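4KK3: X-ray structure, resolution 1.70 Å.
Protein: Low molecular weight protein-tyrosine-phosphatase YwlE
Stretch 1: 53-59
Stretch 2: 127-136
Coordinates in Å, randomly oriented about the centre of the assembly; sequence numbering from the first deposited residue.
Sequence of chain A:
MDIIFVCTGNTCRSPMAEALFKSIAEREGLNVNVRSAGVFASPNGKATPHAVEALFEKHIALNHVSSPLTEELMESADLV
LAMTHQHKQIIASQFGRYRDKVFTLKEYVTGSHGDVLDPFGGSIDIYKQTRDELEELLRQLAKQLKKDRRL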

# COMPACT_ATOMS: atom_id res chain seq x y z
N GLU A 53 14.37 -4.97 6.50
CA GLU A 53 15.11 -4.51 7.66
C GLU A 53 14.37 -3.36 8.36
O GLU A 53 14.30 -3.31 9.59
CB GLU A 53 16.55 -4.10 7.27
CG GLU A 53 17.31 -3.37 8.36
CD GLU A 53 18.76 -3.08 7.99
OE1 GLU A 53 19.13 -3.28 6.81
OE2 GLU A 53 19.53 -2.65 8.88
N ALA A 54 13.80 -2.45 7.58
CA ALA A 54 13.06 -1.33 8.14
C ALA A 54 11.89 -1.78 9.00
O ALA A 54 11.64 -1.22 10.07
CB ALA A 54 12.57 -0.41 7.01
N LEU A 55 11.18 -2.82 8.56
CA LEU A 55 10.04 -3.31 9.33
C LEU A 55 10.52 -4.18 10.49
O LEU A 55 9.92 -4.18 11.55
CB LEU A 55 9.07 -4.10 8.47
CG LEU A 55 8.35 -3.28 7.38
CD1 LEU A 55 6.98 -3.84 7.03
CD2 LEU A 55 8.27 -1.79 7.70
N PHE A 56 11.61 -4.92 10.26
CA PHE A 56 12.17 -5.81 11.27
C PHE A 56 12.54 -5.02 12.54
O PHE A 56 12.35 -5.49 13.68
CB PHE A 56 13.39 -6.53 10.68
CG PHE A 56 14.00 -7.58 11.59
CD1 PHE A 56 13.48 -8.86 11.64
CD2 PHE A 56 15.10 -7.27 12.36
CE1 PHE A 56 14.06 -9.83 12.48
CE2 PHE A 56 15.68 -8.23 13.19
CZ PHE A 56 15.15 -9.50 13.23
N GLU A 57 13.04 -3.80 12.34
CA GLU A 57 13.36 -2.89 13.43
C GLU A 57 12.16 -2.60 14.34
O GLU A 57 12.31 -2.43 15.56
CB GLU A 57 13.94 -1.58 12.88
CG GLU A 57 13.91 -0.41 13.84
CD GLU A 57 14.49 0.85 13.24
OE1 GLU A 57 15.32 0.71 12.32
OE2 GLU A 57 14.12 1.96 13.66
N LYS A 58 10.97 -2.59 13.76
CA LYS A 58 9.73 -2.36 14.49
C LYS A 58 9.00 -3.66 14.83
O LYS A 58 7.81 -3.64 15.15
CB LYS A 58 8.80 -1.46 13.67
CG LYS A 58 9.41 -0.11 13.32
CD LYS A 58 9.40 0.81 14.53
CE LYS A 58 9.65 2.25 14.11
NZ LYS A 58 9.47 3.20 15.24
N HIS A 59 9.73 -4.77 14.75
CA HIS A 59 9.20 -6.09 15.09
C HIS A 59 8.04 -6.53 14.21
O HIS A 59 7.12 -7.19 14.67
CB HIS A 59 8.84 -6.17 16.58
CG HIS A 59 9.97 -5.79 17.49
ND1 HIS A 59 10.76 -6.72 18.11
CD2 HIS A 59 10.44 -4.57 17.85
CE1 HIS A 59 11.68 -6.10 18.83
NE2 HIS A 59 11.51 -4.80 18.69
N TYR A 127 14.64 4.28 3.41
CA TYR A 127 13.57 3.33 3.68
C TYR A 127 12.90 3.55 5.03
O TYR A 127 11.69 3.42 5.14
CB TYR A 127 14.08 1.89 3.63
CG TYR A 127 14.13 1.31 2.25
CD1 TYR A 127 15.16 1.63 1.38
CD2 TYR A 127 13.16 0.41 1.81
CE1 TYR A 127 15.22 1.09 0.12
CE2 TYR A 127 13.22 -0.15 0.55
CZ TYR A 127 14.25 0.20 -0.29
OH TYR A 127 14.32 -0.34 -1.55
N LYS A 128 13.68 3.88 6.05
CA LYS A 128 13.10 4.08 7.36
C LYS A 128 12.22 5.32 7.37
O LYS A 128 11.20 5.36 8.05
CB LYS A 128 14.16 4.12 8.47
CG LYS A 128 14.85 2.79 8.67
CD LYS A 128 15.85 2.88 9.82
CE LYS A 128 16.76 1.67 9.86
NZ LYS A 128 17.56 1.63 11.12
N GLN A 129 12.60 6.33 6.58
CA GLN A 129 11.78 7.52 6.41
C GLN A 129 10.46 7.20 5.70
O GLN A 129 9.40 7.67 6.09
CB GLN A 129 12.55 8.61 5.66
CG GLN A 129 13.76 9.14 6.43
CD GLN A 129 14.57 10.16 5.64
OE1 GLN A 129 15.59 9.83 5.04
NE2 GLN A 129 14.10 11.40 5.63
N THR A 130 10.54 6.37 4.67
CA THR A 130 9.34 5.89 3.98
C THR A 130 8.45 5.11 4.94
O THR A 130 7.23 5.31 5.01
CB THR A 130 9.71 5.00 2.80
OG1 THR A 130 10.47 5.76 1.86
CG2 THR A 130 8.45 4.47 2.12
N ARG A 131 9.07 4.21 5.71
CA ARG A 131 8.33 3.46 6.71
C ARG A 131 7.55 4.39 7.65
O ARG A 131 6.37 4.18 7.91
CB ARG A 131 9.28 2.58 7.52
CG ARG A 131 8.59 1.83 8.65
CD ARG A 131 9.62 1.34 9.68
NE ARG A 131 10.18 2.45 10.45
CZ ARG A 131 11.36 2.43 11.07
NH1 ARG A 131 12.15 1.35 11.02
NH2 ARG A 131 11.77 3.50 11.73
N ASP A 132 8.23 5.41 8.18
CA ASP A 132 7.62 6.33 9.13
C ASP A 132 6.51 7.15 8.49
O ASP A 132 5.48 7.42 9.11
CB ASP A 132 8.67 7.27 9.74
CG ASP A 132 9.61 6.54 10.69
OD1 ASP A 132 9.31 5.38 11.05
OD2 ASP A 132 10.64 7.12 11.09
N GLU A 133 6.73 7.55 7.24
CA GLU A 133 5.74 8.28 6.47
C GLU A 133 4.48 7.43 6.31
O GLU A 133 3.36 7.91 6.53
CB GLU A 133 6.35 8.62 5.10
CG GLU A 133 5.42 9.25 4.09
CD GLU A 133 6.12 9.50 2.76
OE1 GLU A 133 7.19 8.89 2.52
OE2 GLU A 133 5.62 10.30 1.96
N LEU A 134 4.67 6.17 5.92
CA LEU A 134 3.59 5.22 5.75
C LEU A 134 2.85 4.97 7.06
O LEU A 134 1.62 4.95 7.10
CB LEU A 134 4.12 3.90 5.20
CG LEU A 134 4.44 3.94 3.71
CD1 LEU A 134 5.05 2.63 3.23
CD2 LEU A 134 3.14 4.26 2.94
N GLU A 135 3.62 4.75 8.12
CA GLU A 135 3.03 4.47 9.42
C GLU A 135 2.02 5.54 9.83
O GLU A 135 0.89 5.24 10.23
CB GLU A 135 4.12 4.30 10.49
CG GLU A 135 3.61 3.77 11.82
CD GLU A 135 4.74 3.47 12.79
OE1 GLU A 135 5.92 3.58 12.37
OE2 GLU A 135 4.46 3.13 13.95
N GLU A 136 2.42 6.80 9.72
CA GLU A 136 1.57 7.92 10.12
C GLU A 136 0.29 7.98 9.29
O GLU A 136 -0.79 8.23 9.81
CB GLU A 136 2.34 9.24 10.01
CG GLU A 136 1.51 10.47 10.35
CD GLU A 136 2.34 11.73 10.46
OE1 GLU A 136 3.17 11.83 11.38
OE2 GLU A 136 2.15 12.63 9.61

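Residues 127-136 lie within a longer helix, held by regular i to i-4 hydrogen bonds such as Arg131 N to Tyr127 O (2.8 Å). The other stretch enters as helix, with Glu57 N bonded to Glu53 O at 3.1 Å, and leaves through a type I turn from Phe56 to His59, closed by His59 N to Phe56 O (2.9 Å). The backbones come nearest at Ala54 and Lys128, whose CA atoms are 5.5 Å apart. Such proximity goes with a small residue at the crossing: the methyl of Ala54 rests against the second helix, its CB 4.4 Å from Tyr127 CB and 4.3 Å from Lys128 CG.

Arg131 organizes the polar part of the contact and has the largest area covered by the opposing stretch. Its CB points toward the first stretch, and the extended start of its side chain (chi1 and chi2 both t) packs Arg131 CG against Leu55 CD2 at 3.8 Å. Beyond this apolar segment, Arg131 NH1 donates to the carbonyl Ala54 O (2.8 Å, 159°), a backbone acceptor near the guanidinium plane. The carboxylate of Glu57 also lies at the guanidinium edge, with OE2 3.4 Å from Arg131 NH1 in a salt bridge; the hydrogen bond from Arg131 NH2 to the same OE2, also 3.4 Å, is weak. Within its own helix, Arg131 NE and NH2 both donate to Asp132 OD1, at 3.1 and 3.2 Å, so the neighbouring acid helps to fix the guanidinium.

Glu57 makes its shorter ionic contact with Lys128, whose extended chain brings NZ to 2.7 Å from Glu57 OE1. One carboxylate thus links to two basic residues a helical turn apart. Lys58 covers one guanidinium face with its methylene CE, 3.4 Å from Arg131 NH2, while its like-charged NZ stays 4.2 Å from that same NH2.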